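Local coordinates for protein lipoxygenase (Cyanothece sp., PDB 5EK8) that is a non-heme iron 9R-lipoxygenase that probably adds molecular oxygen to polyunsaturated fatty acids, at residues R265-P270 with D512-D517; L387-K392 with D636-L641; G623-L628 with I659-T664. All blocks are in the same frame, centred on the assembly; numbering follows the deposited sequence.

From the N terminus, residues 265-270 come first, at the end of strand 264-266. Interaction 1 closes at 512-517 and adds an outermost strand to a six-stranded antiparallel sheet. Interaction 2 opens inside that loop, at the end of helix 383-391, and closes at 636-641, so the two cross. Interaction 3 opens at 623-628, still inside the loop of interaction 2, and closes at 659-664 beyond it. These two also cross, while interactions 1 and 3 are in series. Interaction 2 joins helix 383-391 to the start of helix 639-647. Interaction 3 joins the C-terminal tail to loop 623-628. The two touch where H390 meets T664. Interaction 1 is a separate surface contact.

Interaction 1. Residues R265-P270 with D512-D517; sequences RSKSDP and DYEWYD
R265 and E514 form an antiparallel hydrogen-bonded pair. R265 N donates to E514 O at 2.8 Å, and E514 N donates back to R265 O at 2.9 Å. Strand 513-515 is thereby the edge strand of the sheet, beside 264-266. The next pair, S266 and Y513, is non-hydrogen-bonded. Here the contact is close: S266 CB lies over one face of the Y513 ring, 4.0 Å from its centroid, a CH-pi contact shifted toward the rim. K274 makes a cation-pi contact with the same tyrosine. The S266 hydroxyl is anti to its backbone N (chi1 171°). It donates to D512 OD1 at 3.1 Å, from above the carboxylate plane, and accepts from D269 N in an ST motif. One oxygen thus ties the turn after the strand to D512. Just past the strands, K267 N donates to D512 O at 2.9 Å. The solvent side is looser. S268 OG reaches D512 OD1 only weakly. The extended K267 chain runs by D512 O, and its NZ forms a salt bridge with E514 OE1 at 3.1 Å. NZ also bonds to S511 O. Backbone bonds and a buried serine thus fix the strand pairing, while an ion pair bridges its outer side.

Interaction 2. Residues L387-K392 with D636-L641; sequences LTPHLK and DVPEEL
K392 and D636 each start with CG between the backbone N and the carbonyl carbon (chi1 55° and 63°), and the two side chains meet tip to tip. The lysine chain bends at chi2 and again at chi4 (62°), which turns NZ back to the last turn of its own helix. NZ donates to P389 O at 3.1 Å, on a lone pair in the carbonyl plane. It also forms a long salt bridge with D636 OD1 at 3.5 Å. P389 CB lies beside the same carboxylate oxygen, and P389 CG faces P638 CD at 4.3 Å. Further along, L641 CD2 meets the edge of the H390 imidazole, 3.7 Å from CE1. The ND1 of that ring bonds to T664 O. L641 also rests on helix 451-473. The contact joins the end of helix 383-391 to the start of helix 639-647, with P638 at the N-cap position. An alanine at K392 would probably leave P389 O without this ammonium donor and D636 without its positive mate. The join is therefore mixed: proline and leucine pack beside one ion pair, whose lysine is shared between a carbonyl in the last turn of the helix and an acidic loop residue.

Interaction 3. Residues G623-L628 with I659-T664; sequences GIKYGL and IGNIRT
The C-terminal tail, which ends at the iron ligand I668, is anchored here: R663 and T664 bind the loop that follows helix 608-623. R663 NH2 donates to I624 O with a fairly straight N-H...O angle of 162°. The 2.5 Å separation of NH2 and I624 O is doubtful at this resolution. The carbonyl oxygen lies at the edge of the guanidinium, close to its plane. K625 CG sits over one face of the same group, 3.4 Å above the plane and offset toward the rim. The arginine chain is extended as far as NE, and the last torsion (chi4 -95°) turns the guanidinium. NE forms a salt bridge with D575, so the group is held through two of its nitrogens. K625 runs on past the arginine and crosses N661 at about a right angle. Its NZ makes a weak bond to N661 OD1 at 3.5 Å.

The backbones meet in a single bridge between L628 and R663. T664 N donates to G627 O at 2.8 Å, from above the carbonyl plane. G627 has a positive phi (103°). At its backbone angles a side chain would collide with the carbonyl of the residue before, so glycine suits the site. L628 CD2 lies against the G660 carbonyl, on the short 3-10 turn. E633 receives the backbone N-H groups of G627 and L628.

The iron is bound by H359, H364, H570, N574 and I668. The R663 side chain comes to about 4 Å from the side chains of both H570 and I668. It packs on I668 and binds D575, next to the first shell. The lipoxygenase fold characteristically brings its C terminus back into the helical core, where the terminal isoleucine completes the non-heme iron site.

Interaction 1. Residues R265-P270 with D512-D517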
loop_
_atom_site.group_PDB
_atom_site.type_symbol
_atom_site.label_atom_id
_atom_site.label_comp_id
_atom_site.label_asym_id
_atom_site.label_seq_id
_atom_site.Cartn_x
_atom_site.Cartn_y
_atom_site.Cartn_z
ATOM N N ARG A 265 -16.344 -5.267 -22.855
ATOM C CA ARG A 265 -17.486 -5.867 -23.520
ATOM C C ARG A 265 -17.658 -5.238 -24.898
ATOM O O ARG A 265 -17.365 -4.056 -25.088
ATOM C CB ARG A 265 -18.743 -5.672 -22.668
ATOM C CG ARG A 265 -19.943 -6.500 -23.074
ATOM C CD ARG A 265 -21.016 -6.414 -21.995
ATOM N NE ARG A 265 -22.043 -7.440 -22.155
ATOM C CZ ARG A 265 -22.947 -7.744 -21.229
ATOM N NH1 ARG A 265 -22.949 -7.102 -20.069
ATOM N NH2 ARG A 265 -23.847 -8.695 -21.461
ATOM N N SER A 266 -18.123 -6.025 -25.860
ATOM C CA SER A 266 -18.351 -5.509 -27.202
ATOM C C SER A 266 -19.662 -4.735 -27.256
ATOM O O SER A 266 -20.619 -5.064 -26.555
ATOM C CB SER A 266 -18.356 -6.642 -28.226
ATOM O OG SER A 266 -18.777 -6.181 -29.498
ATOM N N LYS A 267 -19.699 -3.698 -28.085
ATOM C CA LYS A 267 -20.881 -2.854 -28.185
ATOM C C LYS A 267 -21.923 -3.490 -29.097
ATOM O O LYS A 267 -23.124 -3.356 -28.868
ATOM C CB LYS A 267 -20.506 -1.461 -28.691
ATOM C CG LYS A 267 -19.588 -0.696 -27.752
ATOM C CD LYS A 267 -19.051 0.570 -28.402
ATOM C CE LYS A 267 -18.000 1.228 -27.516
ATOM N NZ LYS A 267 -17.458 2.486 -28.101
ATOM N N SER A 268 -21.460 -4.186 -30.127
ATOM C CA SER A 268 -22.363 -4.875 -31.038
ATOM C C SER A 268 -22.815 -6.211 -30.447
ATOM O O SER A 268 -24.013 -6.457 -30.301
ATOM C CB SER A 268 -21.694 -5.081 -32.397
ATOM O OG SER A 268 -20.349 -5.500 -32.243
ATOM N N ASP A 269 -21.853 -7.064 -30.099
ATOM C CA ASP A 269 -22.143 -8.365 -29.499
ATOM C C ASP A 269 -21.837 -8.349 -28.003
ATOM O O ASP A 269 -20.694 -8.537 -27.599
ATOM C CB ASP A 269 -21.331 -9.467 -30.191
ATOM C CG ASP A 269 -21.810 -10.870 -29.838
ATOM O OD1 ASP A 269 -22.610 -11.030 -28.891
ATOM O OD2 ASP A 269 -21.375 -11.822 -30.517
ATOM N N PRO A 270 -22.868 -8.144 -27.171
ATOM C CA PRO A 270 -22.660 -8.006 -25.725
ATOM C C PRO A 270 -22.283 -9.322 -25.032
ATOM O O PRO A 270 -22.110 -9.349 -23.813
ATOM C CB PRO A 270 -24.016 -7.495 -25.232
ATOM C CG PRO A 270 -24.994 -8.072 -26.203
ATOM C CD PRO A 270 -24.294 -8.075 -27.536
ATOM N N ASP A 512 -14.800 -0.844 -30.976
ATOM C CA ASP A 512 -15.844 -1.854 -30.837
ATOM C C ASP A 512 -16.102 -2.186 -29.370
ATOM O O ASP A 512 -17.227 -2.504 -28.981
ATOM C CB ASP A 512 -15.455 -3.122 -31.611
ATOM C CG ASP A 512 -16.650 -4.018 -31.925
ATOM O OD1 ASP A 512 -17.694 -3.906 -31.245
ATOM O OD2 ASP A 512 -16.543 -4.841 -32.863
ATOM N N TYR A 513 -15.061 -2.101 -28.553
ATOM C CA TYR A 513 -15.164 -2.538 -27.167
ATOM C C TYR A 513 -15.149 -1.381 -26.180
ATOM O O TYR A 513 -14.461 -0.383 -26.386
ATOM C CB TYR A 513 -14.028 -3.503 -26.834
ATOM C CG TYR A 513 -14.218 -4.900 -27.372
ATOM C CD1 TYR A 513 -14.719 -5.910 -26.558
ATOM C CD2 TYR A 513 -13.892 -5.216 -28.686
ATOM C CE1 TYR A 513 -14.892 -7.195 -27.029
ATOM C CE2 TYR A 513 -14.064 -6.508 -29.171
ATOM C CZ TYR A 513 -14.565 -7.492 -28.333
ATOM O OH TYR A 513 -14.747 -8.778 -28.788
ATOM N N GLU A 514 -15.914 -1.531 -25.104
ATOM C CA GLU A 514 -15.908 -0.566 -24.014
ATOM C C GLU A 514 -15.744 -1.306 -22.695
ATOM O O GLU A 514 -16.054 -2.482 -22.615
ATOM C CB GLU A 514 -17.197 0.256 -24.008
ATOM C CG GLU A 514 -17.009 1.654 -23.461
ATOM C CD GLU A 514 -15.895 2.399 -24.177
ATOM O OE1 GLU A 514 -16.098 2.779 -25.353
ATOM O OE2 GLU A 514 -14.817 2.585 -23.566
ATOM N N TRP A 515 -15.251 -0.634 -21.662
ATOM C CA TRP A 515 -15.190 -1.261 -20.348
ATOM C C TRP A 515 -16.599 -1.668 -19.915
ATOM O O TRP A 515 -17.518 -0.851 -19.935
ATOM C CB TRP A 515 -14.557 -0.322 -19.324
ATOM C CG TRP A 515 -13.173 0.133 -19.693
ATOM C CD1 TRP A 515 -12.814 1.363 -20.157
ATOM C CD2 TRP A 515 -11.965 -0.639 -19.630
ATOM N NE1 TRP A 515 -11.460 1.409 -20.383
ATOM C CE2 TRP A 515 -10.916 0.192 -20.073
ATOM C CE3 TRP A 515 -11.670 -1.949 -19.243
ATOM C CZ2 TRP A 515 -9.594 -0.243 -20.135
ATOM C CZ3 TRP A 515 -10.357 -2.379 -19.308
ATOM C CH2 TRP A 515 -9.336 -1.529 -19.748
ATOM N N TYR A 516 -16.771 -2.930 -19.544
ATOM C CA TYR A 516 -18.098 -3.458 -19.254
ATOM C C TYR A 516 -18.710 -2.794 -18.024
ATOM O O TYR A 516 -19.929 -2.755 -17.877
ATOM C CB TYR A 516 -18.035 -4.978 -19.059
ATOM C CG TYR A 516 -17.771 -5.415 -17.631
ATOM C CD1 TYR A 516 -18.811 -5.813 -16.804
ATOM C CD2 TYR A 516 -16.484 -5.421 -17.112
ATOM C CE1 TYR A 516 -18.576 -6.206 -15.499
ATOM C CE2 TYR A 516 -16.240 -5.813 -15.811
ATOM C CZ TYR A 516 -17.290 -6.206 -15.009
ATOM O OH TYR A 516 -17.056 -6.597 -13.711
ATOM N N ASP A 517 -17.855 -2.289 -17.140
ATOM C CA ASP A 517 -18.297 -1.602 -15.929
ATOM C C ASP A 517 -17.413 -0.379 -15.713
ATOM O O ASP A 517 -16.194 -0.466 -15.841
ATOM C CB ASP A 517 -18.235 -2.543 -14.718
ATOM C CG ASP A 517 -18.984 -2.001 -13.511
ATOM O OD1 ASP A 517 -18.412 -1.171 -12.771
ATOM O OD2 ASP A 517 -20.143 -2.418 -13.296
#

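Interaction 2. Residues L387-K392 with D636-L641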
loop_
_atom_site.group_PDB
_atom_site.type_symbol
_atom_site.label_atom_id
_atom_site.label_comp_id
_atom_site.label_asym_id
_atom_site.label_seq_id
_atom_site.Cartn_x
_atom_site.Cartn_y
_atom_site.Cartn_z
ATOM N N LEU A 387 -10.089 6.120 10.342
ATOM C CA LEU A 387 -9.176 5.994 9.204
ATOM C C LEU A 387 -7.770 5.499 9.556
ATOM O O LEU A 387 -7.203 4.686 8.824
ATOM C CB LEU A 387 -9.068 7.330 8.471
ATOM C CG LEU A 387 -10.229 7.666 7.535
ATOM C CD1 LEU A 387 -9.987 8.995 6.835
ATOM C CD2 LEU A 387 -10.423 6.548 6.524
ATOM N N THR A 388 -7.212 5.982 10.663
ATOM C CA THR A 388 -5.838 5.640 11.045
ATOM C C THR A 388 -5.482 4.135 11.076
ATOM O O THR A 388 -4.411 3.763 10.591
ATOM C CB THR A 388 -5.480 6.241 12.422
ATOM O OG1 THR A 388 -6.613 6.162 13.293
ATOM C CG2 THR A 388 -5.077 7.695 12.276
ATOM N N PRO A 389 -6.356 3.263 11.634
ATOM C CA PRO A 389 -5.941 1.851 11.686
ATOM C C PRO A 389 -5.763 1.199 10.313
ATOM O O PRO A 389 -5.064 0.195 10.200
ATOM C CB PRO A 389 -7.087 1.176 12.447
ATOM C CG PRO A 389 -8.248 2.071 12.263
ATOM C CD PRO A 389 -7.677 3.453 12.260
ATOM N N HIS A 390 -6.385 1.765 9.286
ATOM C CA HIS A 390 -6.269 1.222 7.940
ATOM C C HIS A 390 -5.130 1.875 7.161
ATOM O O HIS A 390 -4.624 1.310 6.194
ATOM C CB HIS A 390 -7.587 1.397 7.187
ATOM C CG HIS A 390 -8.775 0.878 7.930
ATOM N ND1 HIS A 390 -8.973 -0.466 8.176
ATOM C CD2 HIS A 390 -9.829 1.518 8.491
ATOM C CE1 HIS A 390 -10.094 -0.627 8.851
ATOM N NE2 HIS A 390 -10.635 0.562 9.055
ATOM N N LEU A 391 -4.727 3.067 7.589
ATOM C CA LEU A 391 -3.687 3.814 6.889
ATOM C C LEU A 391 -2.344 3.740 7.601
ATOM O O LEU A 391 -1.332 4.198 7.074
ATOM C CB LEU A 391 -4.106 5.277 6.721
ATOM C CG LEU A 391 -5.176 5.536 5.658
ATOM C CD1 LEU A 391 -5.738 6.938 5.784
ATOM C CD2 LEU A 391 -4.608 5.318 4.267
ATOM N N LYS A 392 -2.330 3.150 8.791
ATOM C CA LYS A 392 -1.090 3.051 9.545
ATOM C C LYS A 392 -0.104 2.093 8.877
ATOM O O LYS A 392 -0.501 1.205 8.123
ATOM C CB LYS A 392 -1.359 2.619 10.991
ATOM C CG LYS A 392 -2.148 1.331 11.164
ATOM C CD LYS A 392 -1.542 0.486 12.287
ATOM C CE LYS A 392 -2.573 -0.390 13.002
ATOM N NZ LYS A 392 -3.231 -1.407 12.137
ATOM N N ASP A 636 -7.574 -1.641 17.607
ATOM C CA ASP A 636 -7.784 -0.278 17.146
ATOM C C ASP A 636 -8.850 -0.222 16.060
ATOM O O ASP A 636 -9.237 0.860 15.619
ATOM C CB ASP A 636 -6.478 0.311 16.628
ATOM C CG ASP A 636 -5.943 -0.442 15.433
ATOM O OD1 ASP A 636 -5.073 0.106 14.733
ATOM O OD2 ASP A 636 -6.392 -1.584 15.192
ATOM N N VAL A 637 -9.301 -1.393 15.622
ATOM C CA VAL A 637 -10.380 -1.484 14.646
ATOM C C VAL A 637 -11.717 -1.258 15.340
ATOM O O VAL A 637 -12.120 -2.062 16.186
ATOM C CB VAL A 637 -10.396 -2.850 13.934
ATOM C CG1 VAL A 637 -11.562 -2.933 12.968
ATOM C CG2 VAL A 637 -9.087 -3.094 13.210
ATOM N N PRO A 638 -12.399 -0.150 14.996
ATOM C CA PRO A 638 -13.700 0.209 15.572
ATOM C C PRO A 638 -14.680 -0.958 15.524
ATOM O O PRO A 638 -14.832 -1.595 14.482
ATOM C CB PRO A 638 -14.164 1.364 14.687
ATOM C CG PRO A 638 -12.896 1.986 14.209
ATOM C CD PRO A 638 -11.943 0.846 14.012
ATOM N N GLU A 639 -15.326 -1.232 16.652
ATOM C CA GLU A 639 -16.110 -2.449 16.818
ATOM C C GLU A 639 -17.296 -2.548 15.867
ATOM O O GLU A 639 -17.746 -3.649 15.555
ATOM C CB GLU A 639 -16.593 -2.565 18.263
ATOM C CG GLU A 639 -15.535 -3.108 19.207
ATOM C CD GLU A 639 -15.158 -4.551 18.896
ATOM O OE1 GLU A 639 -16.011 -5.291 18.359
ATOM O OE2 GLU A 639 -14.005 -4.940 19.185
ATOM N N GLU A 640 -17.794 -1.405 15.404
ATOM C CA GLU A 640 -18.906 -1.382 14.454
ATOM C C GLU A 640 -18.551 -2.106 13.154
ATOM O O GLU A 640 -19.361 -2.858 12.604
ATOM C CB GLU A 640 -19.328 0.059 14.147
ATOM C CG GLU A 640 -19.976 0.800 15.313
ATOM C CD GLU A 640 -18.963 1.334 16.304
ATOM O OE1 GLU A 640 -17.749 1.182 16.058
ATOM O OE2 GLU A 640 -19.379 1.911 17.329
ATOM N N LEU A 641 -17.334 -1.872 12.672
ATOM C CA LEU A 641 -16.850 -2.492 11.445
ATOM C C LEU A 641 -16.678 -3.989 11.642
ATOM O O LEU A 641 -17.043 -4.797 10.779
ATOM C CB LEU A 641 -15.526 -1.859 11.016
ATOM C CG LEU A 641 -14.851 -2.433 9.769
ATOM C CD1 LEU A 641 -15.717 -2.228 8.530
ATOM C CD2 LEU A 641 -13.473 -1.810 9.584
#

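Interaction 3. Residues G623-L628 with I659-T664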
loop_
_atom_site.group_PDB
_atom_site.type_symbol
_atom_site.label_atom_id
_atom_site.label_comp_id
_atom_site.label_asym_id
_atom_site.label_seq_id
_atom_site.Cartn_x
_atom_site.Cartn_y
_atom_site.Cartn_z
ATOM N N GLY A 623 3.519 -14.618 2.962
ATOM C CA GLY A 623 3.768 -15.397 4.164
ATOM C C GLY A 623 3.703 -14.591 5.452
ATOM O O GLY A 623 3.457 -15.140 6.527
ATOM N N ILE A 624 3.938 -13.287 5.343
ATOM C CA ILE A 624 3.824 -12.380 6.482
ATOM C C ILE A 624 2.395 -11.854 6.578
ATOM O O ILE A 624 1.951 -11.088 5.719
ATOM C CB ILE A 624 4.805 -11.195 6.366
ATOM C CG1 ILE A 624 6.243 -11.698 6.231
ATOM C CG2 ILE A 624 4.681 -10.278 7.568
ATOM C CD1 ILE A 624 7.214 -10.643 5.764
ATOM N N LYS A 625 1.675 -12.259 7.620
ATOM C CA LYS A 625 0.253 -11.956 7.704
ATOM C C LYS A 625 -0.170 -11.436 9.076
ATOM O O LYS A 625 -0.897 -12.108 9.801
ATOM C CB LYS A 625 -0.563 -13.200 7.340
ATOM C CG LYS A 625 -1.979 -12.905 6.871
ATOM C CD LYS A 625 -2.532 -14.055 6.050
ATOM C CE LYS A 625 -3.803 -13.649 5.322
ATOM N NZ LYS A 625 -4.200 -14.669 4.312
ATOM N N TYR A 626 0.280 -10.234 9.418
ATOM C CA TYR A 626 -0.108 -9.589 10.668
ATOM C C TYR A 626 -1.007 -8.382 10.391
ATOM O O TYR A 626 -0.694 -7.536 9.548
ATOM C CB TYR A 626 1.138 -9.168 11.453
ATOM C CG TYR A 626 0.871 -8.545 12.807
ATOM C CD1 TYR A 626 1.006 -9.287 13.970
ATOM C CD2 TYR A 626 0.503 -7.207 12.925
ATOM C CE1 TYR A 626 0.771 -8.725 15.212
ATOM C CE2 TYR A 626 0.262 -6.638 14.164
ATOM C CZ TYR A 626 0.400 -7.406 15.303
ATOM O OH TYR A 626 0.169 -6.853 16.539
ATOM N N GLY A 627 -2.121 -8.301 11.114
ATOM C CA GLY A 627 -3.061 -7.207 10.944
ATOM C C GLY A 627 -4.295 -7.615 10.161
ATOM O O GLY A 627 -4.401 -7.354 8.959
ATOM N N LEU A 628 -5.226 -8.269 10.851
ATOM C CA LEU A 628 -6.480 -8.718 10.253
ATOM C C LEU A 628 -7.664 -8.112 10.996
ATOM O O LEU A 628 -7.624 -7.945 12.217
ATOM C CB LEU A 628 -6.573 -10.245 10.267
ATOM C CG LEU A 628 -5.399 -11.001 9.640
ATOM C CD1 LEU A 628 -4.897 -12.088 10.579
ATOM C CD2 LEU A 628 -5.785 -11.586 8.292
ATOM N N ILE A 659 -13.637 -14.271 6.238
ATOM C CA ILE A 659 -13.536 -12.874 6.647
ATOM C C ILE A 659 -12.359 -12.656 7.589
ATOM O O ILE A 659 -11.887 -11.532 7.760
ATOM C CB ILE A 659 -14.827 -12.393 7.332
ATOM C CG1 ILE A 659 -15.104 -13.213 8.595
ATOM C CG2 ILE A 659 -16.002 -12.512 6.380
ATOM C CD1 ILE A 659 -16.325 -12.755 9.360
ATOM N N GLY A 660 -11.887 -13.743 8.196
ATOM C CA GLY A 660 -10.747 -13.692 9.092
ATOM C C GLY A 660 -9.438 -13.537 8.343
ATOM O O GLY A 660 -8.401 -13.277 8.948
ATOM N N ASN A 661 -9.486 -13.695 7.023
ATOM C CA ASN A 661 -8.302 -13.530 6.188
ATOM C C ASN A 661 -8.226 -12.143 5.558
ATOM O O ASN A 661 -7.328 -11.861 4.765
ATOM C CB ASN A 661 -8.270 -14.600 5.096
ATOM C CG ASN A 661 -7.638 -15.898 5.571
ATOM O OD1 ASN A 661 -6.696 -15.891 6.366
ATOM N ND2 ASN A 661 -8.154 -17.019 5.083
ATOM N N ILE A 662 -9.169 -11.282 5.920
ATOM C CA ILE A 662 -9.185 -9.912 5.425
ATOM C C ILE A 662 -8.279 -9.022 6.268
ATOM O O ILE A 662 -8.522 -8.829 7.461
ATOM C CB ILE A 662 -10.609 -9.332 5.423
ATOM C CG1 ILE A 662 -11.516 -10.164 4.515
ATOM C CG2 ILE A 662 -10.587 -7.882 4.971
ATOM C CD1 ILE A 662 -12.967 -9.744 4.534
ATOM N N ARG A 663 -7.245 -8.472 5.641
ATOM C CA ARG A 663 -6.271 -7.646 6.349
ATOM C C ARG A 663 -6.843 -6.284 6.723
ATOM O O ARG A 663 -7.718 -5.761 6.041
ATOM C CB ARG A 663 -5.008 -7.463 5.504
ATOM C CG ARG A 663 -4.236 -8.746 5.221
ATOM C CD ARG A 663 -3.032 -8.448 4.350
ATOM N NE ARG A 663 -2.149 -9.596 4.167
ATOM C CZ ARG A 663 -1.067 -9.837 4.901
ATOM N NH1 ARG A 663 -0.735 -9.021 5.895
ATOM N NH2 ARG A 663 -0.326 -10.910 4.645
ATOM N N THR A 664 -6.342 -5.722 7.817
ATOM C CA THR A 664 -6.794 -4.427 8.317
ATOM C C THR A 664 -6.126 -3.285 7.556
ATOM O O THR A 664 -6.724 -2.230 7.321
ATOM C CB THR A 664 -6.492 -4.273 9.831
ATOM O OG1 THR A 664 -7.206 -5.264 10.577
ATOM C CG2 THR A 664 -6.887 -2.896 10.332
#